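Local coordinates for protein diaminopropionate ammonia-lyase (PDB 4D9M) that breaks down both isomers of 2,3-diaminopropionate to pyruvate and ammonia by pyridoxal phosphate-dependent alpha,beta-elimination, working as a homodimer, at residues T225-Q230 and V370-S375; L229-G234 and S255-P260; E259-D264 and F309-D314; G337-V342 and S375-T380. All coordinates share one frame; numbering follows the deposited sequence.

Contact 1. Residues T225-Q230 and V370-S375; sequences THVLLQ and VVLVIS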
# COMPACT_ATOMS: atom_id res chain seq x y z
N THR B 225 -4.08 20.70 -17.17
CA THR B 225 -3.10 21.77 -17.34
C THR B 225 -1.70 21.16 -17.48
O THR B 225 -0.80 21.77 -18.07
CB THR B 225 -3.11 22.75 -16.15
OG1 THR B 225 -2.90 22.03 -14.94
CG2 THR B 225 -4.44 23.49 -16.08
N HIS B 226 -1.54 19.95 -16.93
CA HIS B 226 -0.26 19.25 -16.91
C HIS B 226 -0.38 17.82 -17.36
O HIS B 226 -1.41 17.17 -17.17
CB HIS B 226 0.33 19.27 -15.50
CG HIS B 226 0.73 20.64 -15.02
ND1 HIS B 226 -0.16 21.60 -14.71
CD2 HIS B 226 1.99 21.19 -14.78
CE1 HIS B 226 0.48 22.71 -14.31
NE2 HIS B 226 1.80 22.46 -14.35
N VAL B 227 0.69 17.32 -17.97
CA VAL B 227 0.88 15.89 -18.15
C VAL B 227 2.31 15.49 -17.81
O VAL B 227 3.27 16.15 -18.21
CB VAL B 227 0.43 15.39 -19.55
CG1 VAL B 227 1.31 15.93 -20.67
CG2 VAL B 227 0.37 13.87 -19.57
N LEU B 228 2.43 14.42 -17.03
CA LEU B 228 3.72 13.83 -16.72
C LEU B 228 3.86 12.56 -17.56
O LEU B 228 3.01 11.66 -17.49
CB LEU B 228 3.81 13.49 -15.23
CG LEU B 228 3.82 14.65 -14.23
CD1 LEU B 228 3.11 14.22 -12.96
CD2 LEU B 228 5.24 15.07 -13.92
N LEU B 229 4.92 12.50 -18.36
CA LEU B 229 5.16 11.34 -19.23
C LEU B 229 6.52 10.74 -18.94
O LEU B 229 7.55 11.38 -19.13
CB LEU B 229 5.05 11.72 -20.71
CG LEU B 229 3.69 12.27 -21.15
CD1 LEU B 229 3.74 12.81 -22.56
CD2 LEU B 229 2.61 11.21 -21.00
N GLN B 230 6.50 9.50 -18.44
CA GLN B 230 7.74 8.76 -18.23
C GLN B 230 8.33 8.39 -19.59
O GLN B 230 7.60 8.26 -20.58
CB GLN B 230 7.53 7.51 -17.35
CG GLN B 230 6.41 6.57 -17.77
CD GLN B 230 5.06 6.98 -17.21
OE1 GLN B 230 4.40 7.88 -17.73
NE2 GLN B 230 4.65 6.32 -16.13
N VAL B 370 -4.58 20.70 -13.10
CA VAL B 370 -5.23 19.43 -13.34
C VAL B 370 -4.17 18.54 -13.97
O VAL B 370 -3.77 18.75 -15.13
CB VAL B 370 -6.49 19.58 -14.22
CG1 VAL B 370 -7.10 18.22 -14.51
CG2 VAL B 370 -7.50 20.49 -13.54
N VAL B 371 -3.67 17.60 -13.18
CA VAL B 371 -2.48 16.84 -13.55
C VAL B 371 -2.86 15.45 -14.02
O VAL B 371 -3.41 14.64 -13.26
CB VAL B 371 -1.46 16.76 -12.40
CG1 VAL B 371 -0.07 16.45 -12.93
CG2 VAL B 371 -1.42 18.07 -11.62
N LEU B 372 -2.60 15.19 -15.30
CA LEU B 372 -2.75 13.85 -15.87
C LEU B 372 -1.44 13.09 -15.72
O LEU B 372 -0.38 13.58 -16.10
CB LEU B 372 -3.15 13.91 -17.35
CG LEU B 372 -3.31 12.59 -18.13
CD1 LEU B 372 -4.26 11.61 -17.45
CD2 LEU B 372 -3.75 12.87 -19.56
N VAL B 373 -1.56 11.89 -15.16
CA VAL B 373 -0.46 10.96 -14.94
C VAL B 373 -0.80 9.64 -15.63
O VAL B 373 -1.95 9.19 -15.60
CB VAL B 373 -0.27 10.69 -13.42
CG1 VAL B 373 0.89 9.74 -13.18
CG2 VAL B 373 -0.08 11.98 -12.64
N ILE B 374 0.20 9.03 -16.26
CA ILE B 374 0.01 7.73 -16.92
C ILE B 374 0.68 6.62 -16.12
O ILE B 374 1.91 6.56 -16.03
CB ILE B 374 0.57 7.72 -18.37
CG1 ILE B 374 0.19 9.00 -19.13
CG2 ILE B 374 0.12 6.46 -19.12
CD1 ILE B 374 -1.30 9.23 -19.29
N SER B 375 -0.14 5.77 -15.51
CA SER B 375 0.37 4.55 -14.88
C SER B 375 0.51 3.50 -15.97
O SER B 375 -0.45 2.81 -16.32
CB SER B 375 -0.55 4.05 -13.77
OG SER B 375 0.13 3.13 -12.95
O HOH W 1 3.13 9.50 -15.81
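Leu228 lays its CD1 methyl between two valines of the neighbouring strand, 3.9 Å from both Val371 CG1 and Val373 CG2; it runs alongside Val373 and slants across Val371. The CB of His226 joins this face, while its ring leads off to stack on His254. On the other face Val227 and Leu372 lie side by side and point the same way, with CG2 of the valine 4.2 Å from CG of the leucine. Further along, Leu229 CD2 rests beside Ile374 CG1 at 3.8 Å.

Polar side chains hold both ends. Thr225 OG1 takes the N-H of Val370 at 2.8 Å and also lies in the plane of the His226 ring at its edge, hydrogen-bonded to ND1. At the other end Gln230 bends at chi2 (-86°), which turns its amide back across Ile374 at about a right angle; NE2 then donates to Ile374 O at 2.8 Å, approaching in line with the carbonyl though the bond is bent at the hydrogen (143°). Replacing this glutamine with a leucine would probably leave Ile374 O and Ser339 O without the amide they share.

The two strands run parallel but splay: CA atoms 4.7 Å apart at His226 and Val371 are 6.7 Å apart at Leu229 and Ile374. A water enters the gap, accepting the N-H of Ile374 at 3.0 Å and lying within hydrogen-bonding distance of Leu228 O and Gln230 OE1. The chemistry is thus divided, with an apolar middle on direct backbone bonds and a buried polar end, near the cofactor, where water and a side-chain amide stand in for them.

Contact 2. Residues L229-G234 and S255-P260; sequences LQAGVG and SIIVEP. With 0JO (2-{[(E)-{3-hydroxy-2-methyl-5-[(phosphonooxy)methyl]pyridin-4-yl}methylidene]amino}prop-2-enoic acid), chain D.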
# COMPACT_ATOMS: atom_id res chain seq x y z
N LEU B 229 4.92 12.50 -18.36
CA LEU B 229 5.16 11.34 -19.23
C LEU B 229 6.52 10.74 -18.94
O LEU B 229 7.55 11.38 -19.13
CB LEU B 229 5.05 11.72 -20.71
CG LEU B 229 3.69 12.27 -21.15
CD1 LEU B 229 3.74 12.81 -22.56
CD2 LEU B 229 2.61 11.21 -21.00
N GLN B 230 6.50 9.50 -18.44
CA GLN B 230 7.74 8.76 -18.23
C GLN B 230 8.33 8.39 -19.59
O GLN B 230 7.60 8.26 -20.58
CB GLN B 230 7.53 7.51 -17.35
CG GLN B 230 6.41 6.57 -17.77
CD GLN B 230 5.06 6.98 -17.21
OE1 GLN B 230 4.40 7.88 -17.73
NE2 GLN B 230 4.65 6.32 -16.13
N ALA B 231 9.64 8.25 -19.64
CA ALA B 231 10.32 7.97 -20.90
C ALA B 231 11.42 6.93 -20.76
O ALA B 231 12.19 6.95 -19.79
CB ALA B 231 10.87 9.25 -21.50
N GLY B 232 11.46 6.03 -21.73
CA GLY B 232 12.60 5.15 -21.96
C GLY B 232 13.30 5.71 -23.17
O GLY B 232 14.20 6.54 -23.03
N VAL B 233 12.88 5.28 -24.35
CA VAL B 233 13.36 5.89 -25.61
C VAL B 233 12.45 7.02 -26.11
O VAL B 233 12.81 7.75 -27.03
CB VAL B 233 13.59 4.84 -26.72
CG1 VAL B 233 14.74 3.91 -26.36
CG2 VAL B 233 12.32 4.05 -27.02
N GLY B 234 11.27 7.14 -25.51
CA GLY B 234 10.35 8.24 -25.82
C GLY B 234 9.35 7.99 -26.93
O GLY B 234 8.84 8.94 -27.52
N SER B 255 3.69 19.99 -20.17
CA SER B 255 4.07 18.60 -20.27
C SER B 255 5.48 18.35 -19.74
O SER B 255 6.44 19.00 -20.17
CB SER B 255 3.95 18.11 -21.71
OG SER B 255 4.84 18.81 -22.56
N ILE B 256 5.58 17.41 -18.81
CA ILE B 256 6.84 17.10 -18.14
C ILE B 256 7.30 15.67 -18.45
O ILE B 256 6.60 14.70 -18.19
CB ILE B 256 6.72 17.30 -16.61
CG1 ILE B 256 6.33 18.75 -16.29
CG2 ILE B 256 8.01 16.92 -15.91
CD1 ILE B 256 5.67 18.93 -14.94
N ILE B 257 8.51 15.57 -18.99
CA ILE B 257 9.08 14.27 -19.32
C ILE B 257 9.90 13.77 -18.14
O ILE B 257 10.78 14.49 -17.63
CB ILE B 257 9.92 14.34 -20.62
CG1 ILE B 257 9.10 14.95 -21.77
CG2 ILE B 257 10.47 12.97 -21.00
CD1 ILE B 257 7.71 14.37 -21.95
N VAL B 258 9.60 12.56 -17.70
CA VAL B 258 10.24 11.98 -16.52
C VAL B 258 11.15 10.81 -16.90
O VAL B 258 10.73 9.88 -17.58
CB VAL B 258 9.19 11.52 -15.48
CG1 VAL B 258 9.87 11.07 -14.20
CG2 VAL B 258 8.20 12.64 -15.18
N GLU B 259 12.40 10.86 -16.44
CA GLU B 259 13.37 9.80 -16.67
C GLU B 259 14.15 9.42 -15.41
O GLU B 259 14.38 10.26 -14.54
CB GLU B 259 14.36 10.22 -17.75
CG GLU B 259 13.89 9.96 -19.17
CD GLU B 259 14.87 10.49 -20.18
OE1 GLU B 259 15.28 11.67 -20.06
OE2 GLU B 259 15.23 9.73 -21.11
N PRO B 260 14.59 8.14 -15.34
CA PRO B 260 15.49 7.68 -14.28
C PRO B 260 16.89 8.28 -14.40
O PRO B 260 17.35 8.58 -15.51
CB PRO B 260 15.55 6.16 -14.50
CG PRO B 260 15.17 5.97 -15.93
CD PRO B 260 14.17 7.04 -16.22
O 0JO D . 8.45 -2.80 -23.16
C 0JO D . 9.65 -2.50 -23.37
OXT 0JO D . 10.45 -3.30 -23.92
CA 0JO D . 10.11 -1.17 -22.94
CB 0JO D . 11.27 -0.65 -23.34
N 0JO D . 9.31 -0.51 -22.10
C4A 0JO D . 9.10 0.74 -22.10
C4 0JO D . 8.17 1.33 -21.10
C3 0JO D . 7.39 0.51 -20.30
O3 0JO D . 7.47 -0.85 -20.40
C2 0JO D . 6.52 1.08 -19.37
C2A 0JO D . 5.68 0.21 -18.49
N1 0JO D . 6.41 2.42 -19.25
C6 0JO D . 7.14 3.24 -20.02
C5 0JO D . 8.03 2.72 -20.95
C5A 0JO D . 8.83 3.69 -21.78
OP4 0JO D . 8.24 3.81 -23.06
P 0JO D . 9.15 4.21 -24.31
OP3 0JO D . 9.80 5.51 -23.90
OP1 0JO D . 8.14 4.32 -25.43
OP2 0JO D . 10.15 3.08 -24.45
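Leu229 to Ala231 run parallel to Ile256-Val258: Leu229 N donates to Ile256 O at 2.8 Å, Val258 N to Leu229 O, and Ala231 N to Val258 O, this last bond bent to 135° as the strand 226-230 gives out. The side chains on one face follow from that register. Ile257 takes a doubly bent shape (chi1 -53°, chi2 -48°) that brings CD1 back to the CB of Leu229, 4.0 Å away, while its other branch, CG2, lies 3.8 Å from Ala231 CB. The same alanine methyl also touches Glu259 CG at 3.9 Å. It is mainly the aliphatic part of that glutamate that packs here, CG also lying 3.5 Å from Ala231 O; its carboxylate goes on to the backbone N-H groups of Ile266 and Tyr267.

Past Ala231 the chain turns from sheet to cofactor. Gly232 N and Gly234 N both donate to the phosphate oxygen OP3 of the bound aminoacrylate adduct, at 2.8 and 2.7 Å, so one oxygen is gripped by two amides. A side chain on Gly232 would crowd OP2 of the phosphate, and the backbone angles of Gly234 likewise call for glycine. Gly234 is the N-cap of helix 235-248, and the N-H of Met236 also hydrogen-bonds the adduct, probably at its phosphate, whose negative charge probably gains from the helix end.

Strand, glycine turn, helix and strand form one beta-alpha-beta unit: helix 235-248 sets Met236, Ala237 and Leu241 against Leu229, strand 308-312 flanks 254-260, and strand 370-375 flanks 226-230.

Contact 3. Residues E259-D264 and F309-D314; sequences EPDKAD and FISCQD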
# COMPACT_ATOMS: atom_id res chain seq x y z
N GLU B 259 12.40 10.86 -16.44
CA GLU B 259 13.37 9.80 -16.67
C GLU B 259 14.15 9.42 -15.41
O GLU B 259 14.38 10.26 -14.54
CB GLU B 259 14.36 10.22 -17.75
CG GLU B 259 13.89 9.96 -19.17
CD GLU B 259 14.87 10.49 -20.18
OE1 GLU B 259 15.28 11.67 -20.06
OE2 GLU B 259 15.23 9.73 -21.11
N PRO B 260 14.59 8.14 -15.34
CA PRO B 260 15.49 7.68 -14.28
C PRO B 260 16.89 8.28 -14.40
O PRO B 260 17.35 8.58 -15.51
CB PRO B 260 15.55 6.16 -14.50
CG PRO B 260 15.17 5.97 -15.93
CD PRO B 260 14.17 7.04 -16.22
N ASP B 261 17.54 8.43 -13.26
CA ASP B 261 18.86 9.03 -13.14
C ASP B 261 19.91 8.36 -14.04
O ASP B 261 20.67 9.03 -14.74
CB ASP B 261 19.31 8.94 -11.68
CG ASP B 261 20.13 10.13 -11.26
OD1 ASP B 261 20.01 11.19 -11.91
OD2 ASP B 261 20.87 10.01 -10.26
N LYS B 262 19.93 7.03 -14.01
CA LYS B 262 20.99 6.25 -14.66
C LYS B 262 20.79 6.09 -16.18
O LYS B 262 21.67 5.59 -16.87
CB LYS B 262 21.13 4.88 -13.99
CG LYS B 262 21.50 4.94 -12.51
N ALA B 263 19.63 6.53 -16.68
CA ALA B 263 19.32 6.41 -18.11
C ALA B 263 18.47 7.57 -18.64
O ALA B 263 17.47 7.36 -19.33
CB ALA B 263 18.64 5.07 -18.38
N ASP B 264 18.89 8.80 -18.33
CA ASP B 264 18.16 9.99 -18.77
C ASP B 264 18.65 10.50 -20.14
O ASP B 264 19.27 11.56 -20.24
CB ASP B 264 18.20 11.09 -17.69
CG ASP B 264 19.62 11.54 -17.35
OD1 ASP B 264 20.56 10.71 -17.39
OD2 ASP B 264 19.80 12.74 -17.02
N PHE B 309 11.91 18.75 -18.92
CA PHE B 309 12.46 17.42 -18.73
C PHE B 309 12.90 17.27 -17.28
O PHE B 309 13.44 18.22 -16.70
CB PHE B 309 13.67 17.19 -19.65
CG PHE B 309 13.41 17.52 -21.09
CD1 PHE B 309 13.91 18.69 -21.65
CD2 PHE B 309 12.67 16.65 -21.90
CE1 PHE B 309 13.68 19.00 -22.98
CE2 PHE B 309 12.44 16.96 -23.23
CZ PHE B 309 12.94 18.13 -23.77
N ILE B 310 12.66 16.09 -16.70
CA ILE B 310 13.08 15.79 -15.33
C ILE B 310 13.98 14.55 -15.27
O ILE B 310 13.60 13.46 -15.71
CB ILE B 310 11.87 15.61 -14.38
CG1 ILE B 310 11.19 16.96 -14.13
CG2 ILE B 310 12.31 15.00 -13.05
CD1 ILE B 310 10.09 16.93 -13.09
N SER B 311 15.18 14.74 -14.73
CA SER B 311 16.06 13.62 -14.39
C SER B 311 15.93 13.37 -12.89
O SER B 311 16.15 14.29 -12.09
CB SER B 311 17.51 13.93 -14.78
OG SER B 311 18.38 12.88 -14.40
N CYS B 312 15.54 12.15 -12.52
CA CYS B 312 15.27 11.83 -11.12
C CYS B 312 15.87 10.51 -10.60
O CYS B 312 16.14 9.59 -11.37
CB CYS B 312 13.77 11.87 -10.84
SG CYS B 312 12.84 10.48 -11.52
N GLN B 313 16.05 10.47 -9.29
CA GLN B 313 16.55 9.32 -8.55
C GLN B 313 15.61 8.11 -8.67
O GLN B 313 14.40 8.27 -8.80
CB GLN B 313 16.66 9.71 -7.07
CG GLN B 313 17.85 9.14 -6.34
CD GLN B 313 17.99 9.69 -4.92
OE1 GLN B 313 17.73 10.87 -4.66
NE2 GLN B 313 18.42 8.83 -4.01
N ASP B 314 16.19 6.91 -8.63
CA ASP B 314 15.41 5.66 -8.67
C ASP B 314 14.33 5.56 -7.59
O ASP B 314 13.21 5.15 -7.88
CB ASP B 314 16.34 4.44 -8.60
CG ASP B 314 16.78 3.97 -9.97
OD1 ASP B 314 16.30 4.53 -10.99
OD2 ASP B 314 17.61 3.04 -10.04
O HOH W 2 18.22 5.95 -12.06
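Glu259 and Ser311 pair where strands 254-260 and 308-312 lie side by side as parallel neighbours in the large mixed sheet, just before the chain leaves the first of them for helix 265-272. Two backbone bonds define the register: Glu259 N donates to Ile310 O at 3.0 Å, and Cys312 N donates back to Glu259 O at the same length of 3.0 Å. Pro260, which has no N-H to give, still brings its CA hydrogen towards Cys312 O.

Beyond the proline the chain curls round, and side chains take over. Asp261 sets its CB 3.3 Å from Cys312 O. Ser311 holds its hydroxyl opposite the backbone N (chi1 177°), which carries OG off the sheet to Asp264, where it donates a weak bond of 3.0 Å to OD2. The other oxygen of this carboxylate, OD1, forms a salt bridge with Arg268. Asp264 occupies the N-cap position of the following helix, yet it spends its side chain on Ser311 and Arg268 and makes no capping bond. The next residue, Cys265, is tied by a disulfide to Cys291.

At the far end Asp314 OD1 touches Pro260 CB at 3.9 Å and is also bonded to Thr284, while OD2 takes the N-H of Ile285. A single water completes the join, accepting from Lys262 N at 2.8 Å and donating to Asp314 OD1 at 2.6 Å.

Contact 4. Residues G337-V342 and S375-T380; sequences GESGAV and STEGDT. With 0JO (2-{[(E)-{3-hydroxy-2-methyl-5-[(phosphonooxy)methyl]pyridin-4-yl}methylidene]amino}prop-2-enoic acid), chain D.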
# COMPACT_ATOMS: atom_id res chain seq x y z
N GLY B 337 3.70 -0.39 -11.38
CA GLY B 337 5.08 -0.91 -11.40
C GLY B 337 6.13 0.18 -11.41
O GLY B 337 5.80 1.38 -11.47
N GLU B 338 7.40 -0.22 -11.35
CA GLU B 338 8.53 0.71 -11.23
C GLU B 338 8.51 1.80 -12.32
O GLU B 338 8.57 3.00 -12.01
CB GLU B 338 9.86 -0.03 -11.26
CG GLU B 338 9.98 -1.17 -10.25
CD GLU B 338 9.36 -2.48 -10.74
OE1 GLU B 338 8.74 -3.17 -9.90
OE2 GLU B 338 9.49 -2.81 -11.95
N SER B 339 8.42 1.38 -13.57
CA SER B 339 8.33 2.30 -14.70
C SER B 339 6.97 3.00 -14.76
O SER B 339 6.83 4.06 -15.38
CB SER B 339 8.58 1.56 -16.02
OG SER B 339 9.90 1.07 -16.07
N GLY B 340 5.97 2.40 -14.12
CA GLY B 340 4.62 2.91 -14.19
C GLY B 340 4.32 4.07 -13.25
O GLY B 340 3.39 4.82 -13.49
N ALA B 341 5.11 4.21 -12.20
CA ALA B 341 4.72 5.06 -11.07
C ALA B 341 5.54 6.34 -10.92
O ALA B 341 5.15 7.23 -10.16
CB ALA B 341 4.77 4.24 -9.79
N VAL B 342 6.65 6.43 -11.65
CA VAL B 342 7.61 7.51 -11.45
C VAL B 342 7.05 8.93 -11.67
O VAL B 342 7.54 9.89 -11.10
CB VAL B 342 8.89 7.29 -12.29
CG1 VAL B 342 8.63 7.54 -13.77
CG2 VAL B 342 10.02 8.18 -11.78
N SER B 375 -0.14 5.77 -15.51
CA SER B 375 0.37 4.55 -14.88
C SER B 375 0.51 3.50 -15.97
O SER B 375 -0.45 2.81 -16.32
CB SER B 375 -0.55 4.05 -13.77
OG SER B 375 0.13 3.13 -12.95
N THR B 376 1.73 3.39 -16.49
CA THR B 376 1.98 2.65 -17.71
C THR B 376 1.95 1.12 -17.54
O THR B 376 1.71 0.40 -18.50
CB THR B 376 3.31 3.10 -18.37
OG1 THR B 376 4.37 3.10 -17.40
CG2 THR B 376 3.18 4.50 -18.95
N GLU B 377 2.17 0.64 -16.31
CA GLU B 377 2.10 -0.79 -16.01
C GLU B 377 1.74 -1.07 -14.54
O GLU B 377 2.03 -0.27 -13.65
CB GLU B 377 3.43 -1.48 -16.33
CG GLU B 377 4.61 -0.89 -15.57
CD GLU B 377 5.81 -1.81 -15.51
OE1 GLU B 377 5.93 -2.75 -16.33
OE2 GLU B 377 6.66 -1.56 -14.62
N GLY B 378 1.14 -2.23 -14.30
CA GLY B 378 0.92 -2.72 -12.94
C GLY B 378 2.13 -3.48 -12.41
O GLY B 378 3.27 -3.18 -12.77
N ASP B 379 1.86 -4.46 -11.54
CA ASP B 379 2.93 -5.23 -10.90
C ASP B 379 3.51 -6.31 -11.80
O ASP B 379 3.40 -7.51 -11.51
CB ASP B 379 2.47 -5.81 -9.56
CG ASP B 379 1.22 -6.66 -9.66
OD1 ASP B 379 0.53 -6.63 -10.69
OD2 ASP B 379 0.92 -7.37 -8.67
N THR B 380 4.15 -5.89 -12.89
CA THR B 380 4.70 -6.81 -13.89
C THR B 380 5.83 -7.69 -13.34
O THR B 380 6.03 -8.81 -13.79
CB THR B 380 5.13 -6.08 -15.18
OG1 THR B 380 5.87 -4.91 -14.83
CG2 THR B 380 3.91 -5.68 -15.99
O 0JO D . 8.45 -2.80 -23.16
C 0JO D . 9.65 -2.50 -23.37
OXT 0JO D . 10.45 -3.30 -23.92
CA 0JO D . 10.11 -1.17 -22.94
CB 0JO D . 11.27 -0.65 -23.34
N 0JO D . 9.31 -0.51 -22.10
C4A 0JO D . 9.10 0.74 -22.10
C4 0JO D . 8.17 1.33 -21.10
C3 0JO D . 7.39 0.51 -20.30
O3 0JO D . 7.47 -0.85 -20.40
C2 0JO D . 6.52 1.08 -19.37
C2A 0JO D . 5.68 0.21 -18.49
N1 0JO D . 6.41 2.42 -19.25
C6 0JO D . 7.14 3.24 -20.02
C5 0JO D . 8.03 2.72 -20.95
C5A 0JO D . 8.83 3.69 -21.78
OP4 0JO D . 8.24 3.81 -23.06
P 0JO D . 9.15 4.21 -24.31
OP3 0JO D . 9.80 5.51 -23.90
OP1 0JO D . 8.14 4.32 -25.43
OP2 0JO D . 10.15 3.08 -24.45
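Glu377 lies between Gly337-Gly340, where helix 338-351 begins, and the methyl group on the cofactor ring. Its CB is 3.5 Å from the ring methyl C2A of the adduct. CG comes closer, to 3.3 Å from C2A, and its other neighbour is Gly340 N. At the carboxylate the two oxygens part: OE1 accepts from Thr380 OG1 at 2.6 Å, met from well above the carboxylate plane (61° out of it), and also bonds Asn122, whereas OE2 turns to the helix, 3.6 Å from both Glu338 N and Ser339 N. The carboxylate of Glu338 stands nearly perpendicular to it, with the two OE2 atoms of Glu338 and Glu377 4.1 Å apart. An alanine in place of Glu377 would keep the CB contact but would probably open a gap beside C2A and leave Thr380 OG1 and Asn122 without this acceptor.

The backbone joins as well, Gly337 N donating to Glu377 O at 2.8 Å, nearly straight (171°). Glycines make this fit possible: a CB on Gly337 would clash with Glu377 OE2 and Gly378 O, and one on Gly340 with Glu377 O. Thr376 places OG1 between its backbone N and carbonyl carbon (chi1 50°), from where it donates to the pyridine N1 of the adduct at 2.8 Å. A hydroxyl donor at this nitrogen, where fold-type I enzymes place an acid, is characteristic of the fold-type II pyridoxal phosphate site of the tryptophan synthase beta family.

How the contacts relate
Contacts 1, 2 and 3 step across one mixed sheet, in the strand order 370-375, 226-230, 254-260, 308-312, with contact 2 sharing residues with each of the others. Centres of contacts 1 and 2 lie about 11 Å apart, those of 2 and 3 about 8 Å. Contact 4 stands beyond the strand ends, about 13 Å from contact 2 between centres, and takes up Ser375 where contact 1 stops. Along the chain contact 3 falls inside the loop closed by contact 1, and contacts 1 and 4 interlock. Gln230 ties strand 226-230 to Ser339 of contact 4. Contacts 2 and 4, built where strands 226-230 and 370-375 end, hold the phosphate and the pyridine nitrogen of one bound adduct.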